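Local structure of A-adding tRNA nucleotidyltransferase (Aquifex aeolicus, 4WBY) at residues A[27-32]-A[44-49]; A[119-124]-A[151-156]; A[110-115]-A[138-143]. The protein adds the terminal adenosine to tRNA ending in CC, using ATP and magnesium, and so completes the CCA end. All coordinates share one frame; numbering follows the deposited sequence. Where two conformers were deposited one is given.

Interaction 1: A[27-32]-A[44-49]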
loop_
_atom_site.group_PDB
_atom_site.type_symbol
_atom_site.label_atom_id
_atom_site.label_comp_id
_atom_site.label_asym_id
_atom_site.label_seq_id
_atom_site.Cartn_x
_atom_site.Cartn_y
_atom_site.Cartn_z
ATOM N N ALA A 27 -22.970 -11.369 -15.934
ATOM C CA ALA A 27 -21.667 -10.883 -15.504
ATOM C C ALA A 27 -21.741 -9.441 -15.030
ATOM O O ALA A 27 -22.570 -8.652 -15.513
ATOM C CB ALA A 27 -20.645 -11.009 -16.636
ATOM N N TYR A 28 -20.837 -9.097 -14.119
ATOM C CA TYR A 28 -20.840 -7.809 -13.435
ATOM C C TYR A 28 -19.422 -7.359 -13.136
ATOM O O TYR A 28 -18.582 -8.168 -12.775
ATOM C CB TYR A 28 -21.615 -7.893 -12.108
ATOM C CG TYR A 28 -22.953 -8.575 -12.210
ATOM C CD1 TYR A 28 -24.123 -7.838 -12.381
ATOM C CD2 TYR A 28 -23.048 -9.959 -12.150
ATOM C CE1 TYR A 28 -25.351 -8.471 -12.486
ATOM C CE2 TYR A 28 -24.258 -10.593 -12.246
ATOM C CZ TYR A 28 -25.407 -9.853 -12.402
ATOM O OH TYR A 28 -26.605 -10.519 -12.493
ATOM N N ILE A 29 -19.156 -6.066 -13.268
ATOM C CA ILE A 29 -17.931 -5.495 -12.712
ATOM C C ILE A 29 -18.185 -5.321 -11.219
ATOM O O ILE A 29 -19.271 -4.896 -10.837
ATOM C CB ILE A 29 -17.576 -4.153 -13.368
ATOM C CG1 ILE A 29 -17.342 -4.347 -14.861
ATOM C CG2 ILE A 29 -16.344 -3.538 -12.714
ATOM C CD1 ILE A 29 -17.321 -3.050 -15.646
ATOM N N VAL A 30 -17.221 -5.678 -10.367
ATOM C CA VAL A 30 -17.485 -5.700 -8.919
ATOM C C VAL A 30 -16.381 -5.098 -8.053
ATOM O O VAL A 30 -15.208 -5.109 -8.420
ATOM C CB VAL A 30 -17.704 -7.131 -8.387
ATOM C CG1 VAL A 30 -18.870 -7.810 -9.090
ATOM C CG2 VAL A 30 -16.425 -7.943 -8.519
ATOM N N GLY A 31 -16.787 -4.563 -6.902
ATOM C CA GLY A 31 -15.897 -4.359 -5.776
ATOM C C GLY A 31 -15.120 -3.066 -5.768
ATOM O O GLY A 31 -15.655 -2.005 -6.093
ATOM N N GLY A 32 -13.844 -3.164 -5.413
ATOM C CA GLY A 32 -12.975 -1.999 -5.345
ATOM C C GLY A 32 -12.902 -1.257 -6.669
ATOM O O GLY A 32 -12.763 -0.040 -6.697
ATOM N N TRP A 44 -7.320 0.278 -14.678
ATOM C CA TRP A 44 -6.828 -0.651 -15.690
ATOM C C TRP A 44 -6.915 -2.099 -15.254
ATOM O O TRP A 44 -6.681 -3.002 -16.057
ATOM C CB TRP A 44 -5.387 -0.308 -16.070
ATOM C CG TRP A 44 -5.324 0.983 -16.794
ATOM C CD1 TRP A 44 -4.995 2.204 -16.276
ATOM C CD2 TRP A 44 -5.661 1.205 -18.166
ATOM N NE1 TRP A 44 -5.086 3.168 -17.252
ATOM C CE2 TRP A 44 -5.490 2.579 -18.422
ATOM C CE3 TRP A 44 -6.075 0.369 -19.209
ATOM C CZ2 TRP A 44 -5.726 3.139 -19.676
ATOM C CZ3 TRP A 44 -6.306 0.925 -20.453
ATOM C CH2 TRP A 44 -6.130 2.295 -20.678
ATOM N N ASP A 45 -7.251 -2.307 -13.986
ATOM C CA ASP A 45 -7.427 -3.634 -13.422
ATOM C C ASP A 45 -8.909 -3.810 -13.146
ATOM O O ASP A 45 -9.456 -3.171 -12.247
ATOM C CB ASP A 45 -6.606 -3.807 -12.135
ATOM C CG ASP A 45 -5.099 -3.831 -12.380
ATOM O OD1 ASP A 45 -4.643 -3.479 -13.488
ATOM O OD2 ASP A 45 -4.360 -4.195 -11.443
ATOM N N VAL A 46 -9.569 -4.649 -13.936
ATOM C CA VAL A 46 -11.007 -4.808 -13.832
ATOM C C VAL A 46 -11.368 -6.202 -13.350
ATOM O O VAL A 46 -10.906 -7.202 -13.916
ATOM C CB VAL A 46 -11.697 -4.539 -15.186
ATOM C CG1 VAL A 46 -13.220 -4.514 -15.042
ATOM C CG2 VAL A 46 -11.201 -3.231 -15.785
ATOM N N ASP A 47 -12.196 -6.253 -12.305
ATOM C CA ASP A 47 -12.652 -7.508 -11.718
ATOM C C ASP A 47 -14.106 -7.764 -12.075
ATOM O O ASP A 47 -14.958 -6.885 -11.901
ATOM C CB ASP A 47 -12.492 -7.487 -10.196
ATOM C CG ASP A 47 -11.062 -7.260 -9.762
ATOM O OD1 ASP A 47 -10.138 -7.657 -10.506
ATOM O OD2 ASP A 47 -10.865 -6.683 -8.666
ATOM N N PHE A 48 -14.377 -8.955 -12.597
ATOM C CA PHE A 48 -15.736 -9.379 -12.920
ATOM C C PHE A 48 -16.184 -10.523 -12.040
ATOM O O PHE A 48 -15.385 -11.401 -11.705
ATOM C CB PHE A 48 -15.854 -9.849 -14.374
ATOM C CG PHE A 48 -15.682 -8.776 -15.398
ATOM C CD1 PHE A 48 -14.425 -8.463 -15.891
ATOM C CD2 PHE A 48 -16.789 -8.119 -15.925
ATOM C CE1 PHE A 48 -14.263 -7.487 -16.866
ATOM C CE2 PHE A 48 -16.630 -7.146 -16.903
ATOM C CZ PHE A 48 -15.365 -6.836 -17.377
ATOM N N VAL A 49 -17.473 -10.540 -11.712
ATOM C CA VAL A 49 -18.092 -11.710 -11.110
ATOM C C VAL A 49 -19.103 -12.256 -12.102
ATOM O O VAL A 49 -19.847 -11.499 -12.742
ATOM C CB VAL A 49 -18.756 -11.397 -9.749
ATOM C CG1 VAL A 49 -19.736 -12.501 -9.329
ATOM C CG2 VAL A 49 -17.692 -11.226 -8.688
HETATM O O HOH W 1 -12.648 -5.042 -7.501
#
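Two neighbouring antiparallel strands of the head-domain sheet meet here, Y28 against V49 and I29 against F48. Y28 and V49 form the hydrogen-bonded pair. V49 N gives to Y28 O at 2.8 Å, and Y28 N gives to V49 O at 2.9 Å. V30 N then donates to D47 O at 3.0 Å. On one sheet face I29 and F48 lie side by side and point the same way. I29 CG1 touches F48 CE2 at 3.5 Å, and I29 CG2 reaches V46 CG1. The F48 ring also stacks with F89, and helix 7-22 covers this face. An alanine in place of F48 would probably open a gap beside I29 and leave F89 without its stacking partner. On the other face V30, in one of its two conformers, crosses V49 at about a right angle. A water donates to both V30 O and D47 OD2, each at 2.7 Å. It ties the strand end before the ATP-binding G32 to D47, an inferred magnesium ligand like D45. A pair of glycines at the start of the helix after one strand and two aspartates on the next are typical of the nucleotidyltransferase active site.

Interaction 2: A[119-124]-A[151-156]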
loop_
_atom_site.group_PDB
_atom_site.type_symbol
_atom_site.label_atom_id
_atom_site.label_comp_id
_atom_site.label_asym_id
_atom_site.label_seq_id
_atom_site.Cartn_x
_atom_site.Cartn_y
_atom_site.Cartn_z
ATOM N N ASP A 119 -16.021 -6.722 2.460
ATOM C CA ASP A 119 -15.708 -6.089 3.746
ATOM C C ASP A 119 -16.571 -4.862 4.100
ATOM O O ASP A 119 -17.191 -4.848 5.170
ATOM C CB ASP A 119 -14.213 -5.734 3.863
ATOM C CG ASP A 119 -13.637 -4.984 2.655
ATOM O OD1 ASP A 119 -14.364 -4.489 1.767
ATOM O OD2 ASP A 119 -12.391 -4.872 2.629
ATOM N N PHE A 120 -16.639 -3.863 3.224
ATOM C CA PHE A 120 -17.302 -2.600 3.553
ATOM C C PHE A 120 -18.264 -2.206 2.454
ATOM O O PHE A 120 -18.098 -2.623 1.304
ATOM C CB PHE A 120 -16.257 -1.506 3.803
ATOM C CG PHE A 120 -15.193 -1.943 4.753
ATOM C CD1 PHE A 120 -15.517 -2.214 6.076
ATOM C CD2 PHE A 120 -13.888 -2.149 4.325
ATOM C CE1 PHE A 120 -14.562 -2.672 6.966
ATOM C CE2 PHE A 120 -12.920 -2.602 5.210
ATOM C CZ PHE A 120 -13.261 -2.874 6.533
ATOM N N THR A 121 -19.285 -1.424 2.803
ATOM C CA THR A 121 -20.350 -1.154 1.845
ATOM C C THR A 121 -19.830 -0.491 0.574
ATOM O O THR A 121 -20.333 -0.768 -0.518
ATOM C CB THR A 121 -21.462 -0.279 2.445
ATOM O OG1 THR A 121 -20.913 0.970 2.870
ATOM C CG2 THR A 121 -22.130 -0.981 3.637
ATOM N N ILE A 122 -18.815 0.358 0.692
ATOM C CA ILE A 122 -18.330 1.055 -0.491
ATOM C C ILE A 122 -17.568 0.110 -1.422
ATOM O O ILE A 122 -17.317 0.457 -2.576
ATOM C CB ILE A 122 -17.443 2.269 -0.137
ATOM C CG1 ILE A 122 -16.178 1.838 0.619
ATOM C CG2 ILE A 122 -18.255 3.333 0.616
ATOM C CD1 ILE A 122 -15.151 2.957 0.787
ATOM N N ASN A 123 -17.227 -1.080 -0.923
ATOM C CA ASN A 123 -16.540 -2.106 -1.712
ATOM C C ASN A 123 -17.454 -3.238 -2.165
ATOM O O ASN A 123 -16.988 -4.247 -2.715
ATOM C CB ASN A 123 -15.378 -2.705 -0.911
ATOM C CG ASN A 123 -14.312 -1.692 -0.591
ATOM O OD1 ASN A 123 -14.177 -0.674 -1.272
ATOM N ND2 ASN A 123 -13.536 -1.963 0.459
ATOM N N ALA A 124 -18.753 -3.072 -1.946
ATOM C CA ALA A 124 -19.690 -4.160 -2.161
ATOM C C ALA A 124 -20.717 -3.827 -3.239
ATOM O O ALA A 124 -21.818 -4.365 -3.240
ATOM C CB ALA A 124 -20.389 -4.515 -0.855
ATOM N N VAL A 151 -18.218 7.371 4.830
ATOM C CA VAL A 151 -18.323 6.406 5.911
ATOM C C VAL A 151 -17.801 5.026 5.516
ATOM O O VAL A 151 -18.157 4.489 4.461
ATOM C CB VAL A 151 -19.802 6.271 6.377
ATOM C CG1 VAL A 151 -19.979 5.056 7.275
ATOM C CG2 VAL A 151 -20.248 7.558 7.082
ATOM N N ILE A 152 -16.951 4.463 6.374
ATOM C CA ILE A 152 -16.565 3.054 6.309
ATOM C C ILE A 152 -17.506 2.243 7.208
ATOM O O ILE A 152 -17.549 2.443 8.423
ATOM C CB ILE A 152 -15.098 2.836 6.745
ATOM C CG1 ILE A 152 -14.138 3.637 5.853
ATOM C CG2 ILE A 152 -14.737 1.356 6.737
ATOM C CD1 ILE A 152 -14.193 3.291 4.368
ATOM N N ARG A 153 -18.243 1.321 6.603
ATOM C CA ARG A 153 -19.281 0.555 7.279
ATOM C C ARG A 153 -19.188 -0.909 6.890
ATOM O O ARG A 153 -19.156 -1.225 5.697
ATOM C CB ARG A 153 -20.665 1.095 6.895
ATOM C CG ARG A 153 -21.800 0.502 7.696
ATOM C CD ARG A 153 -23.155 0.843 7.108
ATOM N NE ARG A 153 -23.308 2.281 6.904
ATOM C CZ ARG A 153 -23.702 3.144 7.831
ATOM N NH1 ARG A 153 -24.007 2.726 9.060
ATOM N NH2 ARG A 153 -23.787 4.433 7.521
ATOM N N VAL A 154 -19.162 -1.809 7.875
ATOM C CA VAL A 154 -19.201 -3.236 7.560
ATOM C C VAL A 154 -20.587 -3.657 7.038
ATOM O O VAL A 154 -21.587 -2.957 7.235
ATOM C CB VAL A 154 -18.814 -4.111 8.782
ATOM C CG1 VAL A 154 -17.341 -3.902 9.140
ATOM C CG2 VAL A 154 -19.745 -3.850 9.971
ATOM N N LEU A 155 -20.632 -4.811 6.385
ATOM C CA LEU A 155 -21.859 -5.312 5.761
ATOM C C LEU A 155 -22.794 -6.025 6.730
ATOM O O LEU A 155 -23.993 -6.170 6.454
ATOM C CB LEU A 155 -21.512 -6.259 4.606
ATOM C CG LEU A 155 -20.510 -5.747 3.563
ATOM C CD1 LEU A 155 -20.470 -6.664 2.357
ATOM C CD2 LEU A 155 -20.835 -4.344 3.132
ATOM N N HIS A 156 -22.228 -6.501 7.834
ATOM C CA HIS A 156 -22.970 -7.236 8.849
ATOM C C HIS A 156 -22.224 -7.084 10.163
ATOM O O HIS A 156 -21.000 -6.950 10.162
ATOM C CB HIS A 156 -23.057 -8.719 8.453
ATOM C CG HIS A 156 -23.824 -9.576 9.419
ATOM N ND1 HIS A 156 -23.332 -9.942 10.655
ATOM C CD2 HIS A 156 -25.050 -10.141 9.321
ATOM C CE1 HIS A 156 -24.226 -10.690 11.278
ATOM N NE2 HIS A 156 -25.279 -10.822 10.491
HETATM O O HOH W 2 -18.477 -6.879 6.308
HETATM O O HOH W 3 -18.391 1.690 3.712
#
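D119 OD1 accepts two N-H groups within its own segment, while a water that accepts from L155 N at 3.0 Å lies 2.7 Å from D119 O. F120 N gives to D119 OD1 at 2.8 Å, on the anti side of the carboxylate. N123 ND2 gives to the same D119 OD1 at 3.0 Å, on the syn side and nearly straight (166°). Both donors lie out of the carboxylate plane, toward the same face. D119 OD2 forms a salt bridge with R169, and N123 OD1 accepts from R35, so both ends of this pair are held. D119, N123, R169 and R35 all belong to the ATP site.

Across the contact, T121 N donates to R153 O at 2.9 Å, nearly along the C=O axis. I152 CG2 lies over one face of the F120 ring, a CH-pi contact 4.0 Å from the ring centroid. D119 CB lies against the opposite face, toward its rim, and V154 CG1 comes to the ring edge. F120 CG stands beside its own backbone N (chi1 -50°), which places the ring against I152 and V154. I122 CD1 meets I152 CD1 at 3.7 Å. In one of two L155 conformers, L155 and T121 slide past each other in opposite directions, and L155 CD1 reaches A124 CB.

A second water donates to T121 OG1 and V151 O and accepts from R153 N. T121 OG1 also bonds D146, which forms a salt bridge with R153 NE. D146 belongs to helix 143-149 and joins the two segments from outside. Polar bonds thus hold the backbone of 119-124, and apolar packing places F120 and I122. With two N-H donors on OD1 and an arginine on OD2, the D119 carboxylate is likely to be kept in one orientation in this nucleotide-free form.

Interaction 3: A[110-115]-A[138-143]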
loop_
_atom_site.group_PDB
_atom_site.type_symbol
_atom_site.label_atom_id
_atom_site.label_comp_id
_atom_site.label_asym_id
_atom_site.label_seq_id
_atom_site.Cartn_x
_atom_site.Cartn_y
_atom_site.Cartn_z
ATOM N N SER A 110 -25.898 -16.249 -5.777
ATOM C CA SER A 110 -26.302 -15.044 -6.483
ATOM C C SER A 110 -25.228 -13.975 -6.344
ATOM O O SER A 110 -24.373 -14.051 -5.453
ATOM C CB SER A 110 -27.623 -14.522 -5.928
ATOM O OG SER A 110 -27.433 -14.023 -4.613
ATOM N N LEU A 111 -25.278 -12.971 -7.213
ATOM C CA LEU A 111 -24.435 -11.797 -7.054
ATOM C C LEU A 111 -24.575 -11.197 -5.652
ATOM O O LEU A 111 -23.575 -10.848 -5.022
ATOM C CB LEU A 111 -24.775 -10.747 -8.107
ATOM C CG LEU A 111 -24.038 -9.414 -7.979
ATOM C CD1 LEU A 111 -22.545 -9.578 -8.258
ATOM C CD2 LEU A 111 -24.655 -8.402 -8.915
ATOM N N LYS A 112 -25.808 -11.086 -5.157
ATOM C CA LYS A 112 -26.035 -10.458 -3.857
ATOM C C LYS A 112 -25.311 -11.224 -2.750
ATOM O O LYS A 112 -24.732 -10.625 -1.841
ATOM C CB LYS A 112 -27.535 -10.358 -3.552
ATOM C CG LYS A 112 -27.864 -9.635 -2.243
ATOM C CD LYS A 112 -29.367 -9.370 -2.127
ATOM C CE LYS A 112 -29.724 -8.636 -0.843
ATOM N NZ LYS A 112 -31.206 -8.519 -0.674
ATOM N N GLU A 113 -25.324 -12.548 -2.841
ATOM C CA GLU A 113 -24.622 -13.381 -1.875
ATOM C C GLU A 113 -23.111 -13.208 -1.983
ATOM O O GLU A 113 -22.398 -13.242 -0.978
ATOM C CB GLU A 113 -25.008 -14.842 -2.064
ATOM C CG GLU A 113 -26.420 -15.131 -1.603
ATOM C CD GLU A 113 -26.846 -16.560 -1.864
ATOM O OE1 GLU A 113 -26.702 -17.031 -3.011
ATOM O OE2 GLU A 113 -27.323 -17.210 -0.915
ATOM N N ASP A 114 -22.625 -13.003 -3.202
ATOM C CA ASP A 114 -21.205 -12.749 -3.414
ATOM C C ASP A 114 -20.775 -11.371 -2.893
ATOM O O ASP A 114 -19.643 -11.182 -2.444
ATOM C CB ASP A 114 -20.870 -12.863 -4.897
ATOM C CG ASP A 114 -19.401 -12.678 -5.171
ATOM O OD1 ASP A 114 -18.997 -11.530 -5.455
ATOM O OD2 ASP A 114 -18.649 -13.678 -5.102
ATOM N N LEU A 115 -21.676 -10.403 -2.968
ATOM C CA LEU A 115 -21.346 -9.055 -2.525
ATOM C C LEU A 115 -21.428 -8.906 -1.007
ATOM O O LEU A 115 -20.617 -8.203 -0.408
ATOM C CB LEU A 115 -22.269 -8.042 -3.197
ATOM C CG LEU A 115 -22.123 -7.934 -4.715
ATOM C CD1 LEU A 115 -23.148 -6.962 -5.261
ATOM C CD2 LEU A 115 -20.725 -7.470 -5.059
ATOM N N ILE A 138 -25.497 -1.632 -9.158
ATOM C CA ILE A 138 -26.157 -2.545 -8.239
ATOM C C ILE A 138 -25.600 -2.278 -6.854
ATOM O O ILE A 138 -24.426 -2.520 -6.581
ATOM C CB ILE A 138 -25.943 -4.005 -8.656
ATOM C CG1 ILE A 138 -26.525 -4.227 -10.059
ATOM C CG2 ILE A 138 -26.570 -4.956 -7.646
ATOM C CD1 ILE A 138 -26.063 -5.490 -10.708
ATOM N N ASP A 139 -26.452 -1.749 -5.993
ATOM C CA ASP A 139 -26.042 -1.276 -4.682
ATOM C C ASP A 139 -27.075 -1.724 -3.663
ATOM O O ASP A 139 -28.074 -1.036 -3.431
ATOM C CB ASP A 139 -25.888 0.245 -4.703
ATOM C CG ASP A 139 -25.482 0.817 -3.372
ATOM O OD1 ASP A 139 -25.048 0.058 -2.477
ATOM O OD2 ASP A 139 -25.606 2.047 -3.241
ATOM N N TYR A 140 -26.848 -2.910 -3.101
ATOM C CA TYR A 140 -27.779 -3.507 -2.150
ATOM C C TYR A 140 -27.647 -2.984 -0.733
ATOM O O TYR A 140 -28.577 -3.125 0.059
ATOM C CB TYR A 140 -27.597 -5.027 -2.094
ATOM C CG TYR A 140 -27.915 -5.774 -3.366
ATOM C CD1 TYR A 140 -29.207 -5.798 -3.879
ATOM C CD2 TYR A 140 -26.932 -6.489 -4.034
ATOM C CE1 TYR A 140 -29.504 -6.491 -5.037
ATOM C CE2 TYR A 140 -27.221 -7.191 -5.196
ATOM C CZ TYR A 140 -28.507 -7.185 -5.692
ATOM O OH TYR A 140 -28.800 -7.880 -6.841
ATOM N N PHE A 141 -26.492 -2.409 -0.408
ATOM C CA PHE A 141 -26.120 -2.225 0.991
ATOM C C PHE A 141 -25.785 -0.795 1.378
ATOM O O PHE A 141 -25.215 -0.556 2.437
ATOM C CB PHE A 141 -24.945 -3.139 1.325
ATOM C CG PHE A 141 -25.128 -4.539 0.825
ATOM C CD1 PHE A 141 -26.135 -5.340 1.339
ATOM C CD2 PHE A 141 -24.311 -5.050 -0.170
ATOM C CE1 PHE A 141 -26.317 -6.633 0.875
ATOM C CE2 PHE A 141 -24.487 -6.342 -0.639
ATOM C CZ PHE A 141 -25.491 -7.133 -0.119
ATOM N N GLY A 142 -26.180 0.153 0.542
ATOM C CA GLY A 142 -25.998 1.558 0.858
ATOM C C GLY A 142 -24.604 2.087 0.582
ATOM O O GLY A 142 -24.148 3.019 1.249
ATOM N N GLY A 143 -23.924 1.502 -0.399
ATOM C CA GLY A 143 -22.574 1.921 -0.723
ATOM C C GLY A 143 -22.491 3.333 -1.264
ATOM O O GLY A 143 -21.595 4.082 -0.888
HETATM O O HOH W 4 -28.374 -10.869 -6.810
#
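K112 lays its aliphatic chain across one face of the Y140 ring. Its CG is anti to the backbone N (chi1 -177°) and the chain stays extended to NZ, which carries the methylenes over the ring. K112 CG stands 3.9 Å from the ring centroid in a CH-pi contact, and K112 CB is 3.6 Å from Y140 CE2. L115 CD1 comes to the edge of the same ring, at 4.0 Å from Y140 CD2. The two side chains cross at about a right angle.

F141 turns the edge of its ring to the helix. L115 CB lies in the ring plane, 3.8 Å from F141 CE2, and K112 O is also at this edge. Y140 CB sits over the centre of one F141 face. L111 CG is anti to its backbone N (chi1 175°), which sends L111 CD2 out to I138 CD1, tip to tip at 3.7 Å. Both also pack on Y28.

A water accepts from K112 N at 3.1 Å and lies 3.0 Å from Y140 OH, with which it is hydrogen-bonded. S110 and E113 form a capping box at the start of the helix. No direct hydrogen bond joins the two segments, so the contact rests on apolar and CH-pi packing, with one water bridge between its polar atoms.

Interactions 1 and 2 are buried, while interaction 3 is only partly so, with K112 and Y140 exposed. The first joins two strands by backbone bonds. The second joins a short 3-10 turn to an extended segment by one direct bond, waters and apolar packing. The third sets a helix against a loop without any direct hydrogen bond. Interaction 3 packs against both others, through Y28 on I138 and T121 on F141. Interactions 1 and 2 do not touch: their centres are about 17 Å apart, their nearest atoms about 3 Å. Interaction 1 holds G32 of the ATP site and the inferred magnesium ligands D45 and D47; interaction 2 holds D119 and N123 of the ATP site.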